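450aa long hypothetical fmu protein (Pyrococcus horikoshii, PDB 2YXL) probably methylates RNA at the 5-position of cytosine, using S-adenosyl-L-methionine as methyl donor, as an archaeal member of the RsmB/NOP family. Local coordinates at residues A[190-195]-A[306-310]; A[217-223]-A[244-250]. Residues are numbered along the deposited sequence.

Interaction 1 (A[190-195]-A[306-310]); sequences RVNTLK and RMGIK
Segment 190-195 leaves the end of strand 186-191 at Val191 and turns at once, with Lys195 N bonded to Asn192 O (3.0 Å). The closest CA pair across the segments is Lys195 with Met307, 6.8 Å. Arg306, in the last turn of helix 294-306, offers its backbone: its O lies 3.7 Å from Lys195 CE. Met307 (chi1 m, chi2 t, chi3 p) sends its CE to 3.8 Å from Arg190 NH2, whose guanidinium also forms a salt bridge with Glu279. At Gly308, phi 75° and two bonds back into the last turn define a Schellman motif. An ideal CB here would lie 2.9 Å from Lys195 CE, a clash; Gly308 N is 3.7 Å from that carbon. The contact sets the end of strand 186-191, in the ferredoxin-like region, against the C-terminal end of helix 294-306 and its loop in the Rossmann-like methyltransferase domain. Leu194 CD2 reaches Gly308 O at 4.0 Å. Ile309 takes extended angles (-74/140), and its CD1 packs on Leu194 CD1 at 3.9 Å.

Interaction 2 (A[217-223]-A[244-250]); sequences RVPTILK and QEEASAV
A type I turn from Val218 to Ile221, closed by Ile221 N to Val218 O (2.8 Å), leads into strand 221-223, while Glu245 takes the N-cap position before helix 246-250. The two short axes run antiparallel (179°) and 9.7 Å apart, and Ile221 and Glu246 have the nearest CA atoms, at 6.3 Å.

Glu246, buried, is the polar centre. Extended at chi1 and chi2 (both t), it receives a hydrogen bond on OE2 from Arg217 NH2 (2.8 Å, 151°), which is also a salt bridge lying near the guanidinium plane. Lys223 NZ makes a long salt bridge to Glu246 OE1 at 3.8 Å, completing a three-residue network. Further partners satisfy the same carboxylate: Ser215 OG at OE1 and Tyr420 OH at OE2. Arg217 NH2 also donates to His436 O. At the helix start, Ala249 N bonds to Glu245 O (3.2 Å) and Val250 N to Glu246 O (3.1 Å). Gln244 OE1 accepts from Arg190 NH1. The Gln244 side chain comes to about 5 Å from the bound sinefungin.

The apolar part of the contact is formed by Ile221 (m, m), whose CD1 lies 3.7 Å from Ala249 CB and 3.7 Å from Gln244 O, and by Val218, whose CG1 meets Glu246 CG at 3.7 Å and Val250 CG2 at 4.0 Å.

This helix-on-sheet packing lays the start of helix 246-255 against the antiparallel sheet of the ferredoxin-like domain. Strand 221-225 runs there between strands 212-214 and 186-191; the CA-to-CB bond of Leu222 points away from segment 244-250, and its side chain touches helix 198-207.

Overall arrangement
From the N terminus, the chain passes through strand 186-191 and supplies the first half of interaction 1, then the turn and strand of 217-223 and the helix start at 244-250, which meet as interaction 2 after 20 intervening residues. Only at 306-310 does interaction 1 close, across 110 residues, so the shorter loop lies wholly within the longer one. The two centres are 15 Å apart, and neighbouring strands 186-191 and 221-225 join them: Val191 N lies 2.9 Å from Thr220 O, probably hydrogen-bonded, and Arg190 CB packs 3.7 Å from Ile221 CD1. They join the ferredoxin-like sheet to the start of helix 246-255 and to the end of helix 294-306 with the loop that follows.

Interaction 1 (A[190-195]-A[306-310])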
ATOM      1  N   ARG A 190      -6.058  10.400   7.971  1.00 40.64           N
ATOM      2  CA  ARG A 190      -5.652  11.228   9.103  1.00 40.59           C
ATOM      3  C   ARG A 190      -6.224  12.632   8.958  1.00 40.85           C
ATOM      4  O   ARG A 190      -6.241  13.193   7.859  1.00 40.87           O
ATOM      5  CB  ARG A 190      -4.127  11.290   9.234  1.00 40.52           C
ATOM      6  CG  ARG A 190      -3.655  11.692  10.627  1.00 40.28           C
ATOM      7  CD  ARG A 190      -2.151  11.943  10.700  1.00 40.30           C
ATOM      8  NE  ARG A 190      -1.779  13.232  10.119  1.00 39.45           N
ATOM      9  CZ  ARG A 190      -1.101  13.388   8.984  1.00 39.27           C
ATOM     10  NH1 ARG A 190      -0.685  12.335   8.285  1.00 39.15           N
ATOM     11  NH2 ARG A 190      -0.825  14.608   8.552  1.00 38.99           N
ATOM     12  N   VAL A 191      -6.698  13.185  10.072  1.00 41.05           N
ATOM     13  CA  VAL A 191      -7.220  14.546  10.111  1.00 41.27           C
ATOM     14  C   VAL A 191      -6.082  15.530  10.386  1.00 41.57           C
ATOM     15  O   VAL A 191      -5.337  15.381  11.359  1.00 41.59           O
ATOM     16  CB  VAL A 191      -8.351  14.693  11.171  1.00 41.26           C
ATOM     17  CG1 VAL A 191      -8.717  16.157  11.400  1.00 41.02           C
ATOM     18  CG2 VAL A 191      -9.580  13.905  10.747  1.00 41.10           C
ATOM     19  N   ASN A 192      -5.951  16.524   9.510  1.00 41.92           N
ATOM     20  CA  ASN A 192      -4.941  17.569   9.641  1.00 42.25           C
ATOM     21  C   ASN A 192      -5.332  18.574  10.725  1.00 42.49           C
ATOM     22  O   ASN A 192      -6.110  19.501  10.475  1.00 42.52           O
ATOM     23  CB  ASN A 192      -4.727  18.262   8.286  1.00 42.25           C
ATOM     24  CG  ASN A 192      -3.632  19.327   8.318  1.00 42.40           C
ATOM     25  OD1 ASN A 192      -3.566  20.176   7.431  1.00 42.57           O
ATOM     26  ND2 ASN A 192      -2.772  19.281   9.326  1.00 42.40           N
ATOM     27  N   THR A 193      -4.780  18.380  11.923  1.00 42.83           N
ATOM     28  CA  THR A 193      -5.086  19.220  13.089  1.00 43.22           C
ATOM     29  C   THR A 193      -4.689  20.680  12.882  1.00 43.46           C
ATOM     30  O   THR A 193      -5.214  21.577  13.539  1.00 43.54           O
ATOM     31  CB  THR A 193      -4.397  18.703  14.369  1.00 43.22           C
ATOM     32  OG1 THR A 193      -2.986  18.581  14.142  1.00 43.51           O
ATOM     33  CG2 THR A 193      -4.970  17.355  14.781  1.00 43.01           C
ATOM     34  N   LEU A 194      -3.765  20.898  11.953  1.00 43.80           N
ATOM     35  CA  LEU A 194      -3.274  22.224  11.617  1.00 44.14           C
ATOM     36  C   LEU A 194      -4.328  23.052  10.874  1.00 44.30           C
ATOM     37  O   LEU A 194      -4.223  24.278  10.800  1.00 44.35           O
ATOM     38  CB  LEU A 194      -2.013  22.083  10.762  1.00 44.17           C
ATOM     39  CG  LEU A 194      -0.845  23.042  10.968  1.00 44.44           C
ATOM     40  CD1 LEU A 194       0.462  22.301  10.726  1.00 44.70           C
ATOM     41  CD2 LEU A 194      -0.962  24.259  10.060  1.00 44.97           C
ATOM     42  N   LYS A 195      -5.348  22.380  10.340  1.00 44.55           N
ATOM     43  CA  LYS A 195      -6.344  23.032   9.488  1.00 44.74           C
ATOM     44  C   LYS A 195      -7.796  22.654   9.828  1.00 44.88           C
ATOM     45  O   LYS A 195      -8.733  23.316   9.378  1.00 44.95           O
ATOM     46  CB  LYS A 195      -6.034  22.739   8.015  1.00 44.71           C
ATOM     47  CG  LYS A 195      -6.590  23.758   7.028  1.00 44.71           C
ATOM     48  CD  LYS A 195      -5.934  23.626   5.663  1.00 44.59           C
ATOM     49  CE  LYS A 195      -4.768  24.587   5.491  1.00 44.49           C
ATOM     50  NZ  LYS A 195      -5.232  25.967   5.180  1.00 44.46           N
ATOM     51  N   ARG A 306      -1.299  22.689   0.323  1.00 29.57           N
ATOM     52  CA  ARG A 306      -2.740  22.486   0.472  1.00 29.46           C
ATOM     53  C   ARG A 306      -3.125  22.278   1.939  1.00 29.37           C
ATOM     54  O   ARG A 306      -4.197  22.705   2.372  1.00 29.36           O
ATOM     55  CB  ARG A 306      -3.195  21.311  -0.405  1.00 29.49           C
ATOM     56  CG  ARG A 306      -4.640  20.850  -0.225  1.00 29.59           C
ATOM     57  CD  ARG A 306      -5.279  20.400  -1.543  1.00 29.79           C
ATOM     58  NE  ARG A 306      -4.340  19.747  -2.459  1.00 29.85           N
ATOM     59  CZ  ARG A 306      -4.092  18.440  -2.496  1.00 29.95           C
ATOM     60  NH1 ARG A 306      -4.705  17.611  -1.660  1.00 30.02           N
ATOM     61  NH2 ARG A 306      -3.219  17.960  -3.373  1.00 29.99           N
ATOM     62  N   MET A 307      -2.232  21.639   2.693  1.00 29.27           N
ATOM     63  CA  MET A 307      -2.446  21.381   4.118  1.00 29.14           C
ATOM     64  C   MET A 307      -1.911  22.507   5.012  1.00 29.05           C
ATOM     65  O   MET A 307      -1.956  22.410   6.242  1.00 29.04           O
ATOM     66  CB  MET A 307      -1.833  20.034   4.517  1.00 29.14           C
ATOM     67  CG  MET A 307      -2.523  18.834   3.880  1.00 29.11           C
ATOM     68  SD  MET A 307      -1.665  17.274   4.164  1.00 29.21           S
ATOM     69  CE  MET A 307      -2.060  16.966   5.885  1.00 29.42           C
ATOM     70  N   GLY A 308      -1.413  23.573   4.387  1.00 28.93           N
ATOM     71  CA  GLY A 308      -0.951  24.760   5.106  1.00 28.68           C
ATOM     72  C   GLY A 308       0.389  24.619   5.808  1.00 28.51           C
ATOM     73  O   GLY A 308       0.726  25.431   6.675  1.00 28.51           O
ATOM     74  N   ILE A 309       1.151  23.592   5.439  1.00 28.32           N
ATOM     75  CA  ILE A 309       2.504  23.394   5.960  1.00 28.13           C
ATOM     76  C   ILE A 309       3.444  24.421   5.320  1.00 27.90           C
ATOM     77  O   ILE A 309       3.339  24.706   4.125  1.00 27.88           O
ATOM     78  CB  ILE A 309       3.038  21.961   5.674  1.00 28.23           C
ATOM     79  CG1 ILE A 309       1.961  20.882   5.922  1.00 28.23           C
ATOM     80  CG2 ILE A 309       4.335  21.697   6.445  1.00 28.20           C
ATOM     81  CD1 ILE A 309       1.494  20.727   7.366  1.00 28.60           C
ATOM     82  N   LYS A 310       4.355  24.969   6.122  1.00 27.60           N
ATOM     83  CA  LYS A 310       5.263  26.018   5.651  1.00 27.30           C
ATOM     84  C   LYS A 310       6.717  25.866   6.121  1.00 27.00           C
ATOM     85  O   LYS A 310       7.560  26.720   5.834  1.00 26.98           O
ATOM     86  CB  LYS A 310       4.712  27.405   6.017  1.00 27.33           C
ATOM     87  CG  LYS A 310       4.396  27.606   7.494  1.00 27.32           C
ATOM     88  CD  LYS A 310       3.775  28.973   7.736  1.00 27.37           C
ATOM     89  CE  LYS A 310       3.496  29.202   9.213  1.00 27.51           C
ATOM     90  NZ  LYS A 310       2.961  30.569   9.462  1.00 27.28           N
TER

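Interaction 2 (A[217-223]-A[244-250])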
ATOM      1  N   ARG A 217      -6.500   4.139  19.070  1.00 39.91           N
ATOM      2  CA  ARG A 217      -5.067   4.234  19.332  1.00 39.88           C
ATOM      3  C   ARG A 217      -4.516   5.610  18.978  1.00 40.04           C
ATOM      4  O   ARG A 217      -3.667   6.146  19.690  1.00 40.02           O
ATOM      5  CB  ARG A 217      -4.306   3.138  18.583  1.00 39.80           C
ATOM      6  CG  ARG A 217      -4.690   1.731  19.008  1.00 38.97           C
ATOM      7  CD  ARG A 217      -3.730   0.694  18.451  1.00 37.28           C
ATOM      8  NE  ARG A 217      -4.227  -0.656  18.686  1.00 35.79           N
ATOM      9  CZ  ARG A 217      -4.832  -1.404  17.769  1.00 35.14           C
ATOM     10  NH1 ARG A 217      -5.256  -2.618  18.090  1.00 35.07           N
ATOM     11  NH2 ARG A 217      -5.007  -0.947  16.534  1.00 34.30           N
ATOM     12  N   VAL A 218      -4.989   6.167  17.867  1.00 40.16           N
ATOM     13  CA  VAL A 218      -4.689   7.553  17.507  1.00 40.34           C
ATOM     14  C   VAL A 218      -5.964   8.253  17.002  1.00 40.46           C
ATOM     15  O   VAL A 218      -6.398   8.047  15.867  1.00 40.51           O
ATOM     16  CB  VAL A 218      -3.417   7.690  16.581  1.00 40.47           C
ATOM     17  CG1 VAL A 218      -3.184   6.444  15.756  1.00 40.52           C
ATOM     18  CG2 VAL A 218      -3.450   8.955  15.723  1.00 40.20           C
ATOM     19  N   PRO A 219      -6.586   9.059  17.883  1.00 40.50           N
ATOM     20  CA  PRO A 219      -7.888   9.697  17.671  1.00 40.45           C
ATOM     21  C   PRO A 219      -7.963  10.659  16.481  1.00 40.48           C
ATOM     22  O   PRO A 219      -9.047  11.170  16.178  1.00 40.57           O
ATOM     23  CB  PRO A 219      -8.127  10.448  18.988  1.00 40.52           C
ATOM     24  CG  PRO A 219      -7.254   9.762  19.983  1.00 40.55           C
ATOM     25  CD  PRO A 219      -6.036   9.392  19.209  1.00 40.51           C
ATOM     26  N   THR A 220      -6.837  10.902  15.812  1.00 40.32           N
ATOM     27  CA  THR A 220      -6.848  11.699  14.584  1.00 40.26           C
ATOM     28  C   THR A 220      -6.990  10.817  13.341  1.00 40.23           C
ATOM     29  O   THR A 220      -7.141  11.324  12.225  1.00 40.22           O
ATOM     30  CB  THR A 220      -5.607  12.608  14.456  1.00 40.23           C
ATOM     31  OG1 THR A 220      -4.424  11.858  14.743  1.00 40.56           O
ATOM     32  CG2 THR A 220      -5.704  13.783  15.408  1.00 39.88           C
ATOM     33  N   ILE A 221      -6.946   9.501  13.548  1.00 40.17           N
ATOM     34  CA  ILE A 221      -7.149   8.528  12.477  1.00 40.21           C
ATOM     35  C   ILE A 221      -8.614   8.090  12.409  1.00 40.49           C
ATOM     36  O   ILE A 221      -9.223   7.742  13.428  1.00 40.53           O
ATOM     37  CB  ILE A 221      -6.204   7.296  12.629  1.00 40.19           C
ATOM     38  CG1 ILE A 221      -4.745   7.682  12.326  1.00 40.04           C
ATOM     39  CG2 ILE A 221      -6.657   6.117  11.754  1.00 39.63           C
ATOM     40  CD1 ILE A 221      -4.434   7.939  10.846  1.00 39.39           C
ATOM     41  N   LEU A 222      -9.173   8.121  11.203  1.00 40.63           N
ATOM     42  CA  LEU A 222     -10.540   7.680  10.975  1.00 40.93           C
ATOM     43  C   LEU A 222     -10.576   6.586   9.931  1.00 41.37           C
ATOM     44  O   LEU A 222      -9.901   6.671   8.904  1.00 41.47           O
ATOM     45  CB  LEU A 222     -11.424   8.846  10.514  1.00 40.74           C
ATOM     46  CG  LEU A 222     -11.442  10.153  11.313  1.00 40.35           C
ATOM     47  CD1 LEU A 222     -12.178  11.218  10.521  1.00 40.06           C
ATOM     48  CD2 LEU A 222     -12.063   9.967  12.694  1.00 39.48           C
ATOM     49  N   LYS A 223     -11.366   5.554  10.198  1.00 41.91           N
ATOM     50  CA  LYS A 223     -11.661   4.555   9.183  1.00 42.55           C
ATOM     51  C   LYS A 223     -13.012   4.885   8.563  1.00 42.46           C
ATOM     52  O   LYS A 223     -14.009   5.041   9.271  1.00 42.58           O
ATOM     53  CB  LYS A 223     -11.617   3.141   9.766  1.00 42.59           C
ATOM     54  CG  LYS A 223     -10.214   2.723  10.213  1.00 43.40           C
ATOM     55  CD  LYS A 223     -10.195   1.362  10.911  1.00 43.67           C
ATOM     56  CE  LYS A 223      -8.752   0.884  11.175  1.00 44.98           C
ATOM     57  NZ  LYS A 223      -8.044   1.654  12.260  1.00 46.83           N
ATOM     58  N   GLN A 244      -3.759   7.789   5.220  1.00 38.73           N
ATOM     59  CA  GLN A 244      -2.657   7.220   5.990  1.00 38.58           C
ATOM     60  C   GLN A 244      -3.167   6.106   6.895  1.00 38.51           C
ATOM     61  O   GLN A 244      -4.219   6.238   7.520  1.00 38.21           O
ATOM     62  CB  GLN A 244      -1.953   8.298   6.832  1.00 38.48           C
ATOM     63  CG  GLN A 244      -0.755   7.776   7.621  1.00 38.26           C
ATOM     64  CD  GLN A 244      -0.008   8.851   8.394  1.00 38.83           C
ATOM     65  OE1 GLN A 244      -0.564   9.502   9.285  1.00 39.26           O
ATOM     66  NE2 GLN A 244       1.272   9.022   8.075  1.00 38.86           N
ATOM     67  N   GLU A 245      -2.404   5.019   6.964  1.00 38.59           N
ATOM     68  CA  GLU A 245      -2.699   3.911   7.865  1.00 38.83           C
ATOM     69  C   GLU A 245      -2.422   4.300   9.308  1.00 38.77           C
ATOM     70  O   GLU A 245      -1.575   5.156   9.576  1.00 38.92           O
ATOM     71  CB  GLU A 245      -1.876   2.672   7.495  1.00 38.98           C
ATOM     72  CG  GLU A 245      -2.150   2.107   6.101  1.00 39.85           C
ATOM     73  CD  GLU A 245      -3.567   1.563   5.924  1.00 41.66           C
ATOM     74  OE1 GLU A 245      -4.265   1.291   6.929  1.00 41.91           O
ATOM     75  OE2 GLU A 245      -3.986   1.400   4.761  1.00 42.68           O
ATOM     76  N   GLU A 246      -3.144   3.668  10.233  1.00 38.61           N
ATOM     77  CA  GLU A 246      -2.968   3.913  11.663  1.00 38.37           C
ATOM     78  C   GLU A 246      -1.509   3.715  12.096  1.00 38.09           C
ATOM     79  O   GLU A 246      -0.949   4.552  12.807  1.00 38.18           O
ATOM     80  CB  GLU A 246      -3.908   3.022  12.484  1.00 38.25           C
ATOM     81  CG  GLU A 246      -3.941   3.348  13.973  1.00 37.92           C
ATOM     82  CD  GLU A 246      -4.667   2.294  14.785  1.00 38.53           C
ATOM     83  OE1 GLU A 246      -5.833   2.533  15.169  1.00 40.29           O
ATOM     84  OE2 GLU A 246      -4.087   1.217  15.030  1.00 38.49           O
ATOM     85  N   ALA A 247      -0.906   2.613  11.651  1.00 37.77           N
ATOM     86  CA  ALA A 247       0.485   2.288  11.969  1.00 37.64           C
ATOM     87  C   ALA A 247       1.469   3.389  11.552  1.00 37.65           C
ATOM     88  O   ALA A 247       2.413   3.698  12.280  1.00 37.40           O
ATOM     89  CB  ALA A 247       0.874   0.954  11.345  1.00 37.36           C
ATOM     90  N   SER A 248       1.228   3.985  10.386  1.00 37.72           N
ATOM     91  CA  SER A 248       2.054   5.079   9.888  1.00 37.99           C
ATOM     92  C   SER A 248       1.916   6.356  10.717  1.00 38.15           C
ATOM     93  O   SER A 248       2.889   7.092  10.892  1.00 38.37           O
ATOM     94  CB  SER A 248       1.728   5.365   8.426  1.00 37.99           C
ATOM     95  OG  SER A 248       2.092   4.270   7.603  1.00 38.28           O
ATOM     96  N   ALA A 249       0.712   6.610  11.225  1.00 38.29           N
ATOM     97  CA  ALA A 249       0.455   7.774  12.078  1.00 38.34           C
ATOM     98  C   ALA A 249       1.158   7.668  13.431  1.00 38.42           C
ATOM     99  O   ALA A 249       1.620   8.673  13.973  1.00 38.46           O
ATOM    100  CB  ALA A 249      -1.030   7.964  12.278  1.00 38.35           C
ATOM    101  N   VAL A 250       1.221   6.449  13.969  1.00 38.44           N
ATOM    102  CA  VAL A 250       1.894   6.167  15.239  1.00 38.38           C
ATOM    103  C   VAL A 250       3.394   6.490  15.159  1.00 38.41           C
ATOM    104  O   VAL A 250       3.969   7.035  16.107  1.00 38.47           O
ATOM    105  CB  VAL A 250       1.674   4.687  15.674  1.00 38.44           C
ATOM    106  CG1 VAL A 250       2.590   4.299  16.837  1.00 38.25           C
ATOM    107  CG2 VAL A 250       0.214   4.447  16.040  1.00 38.24           C
TER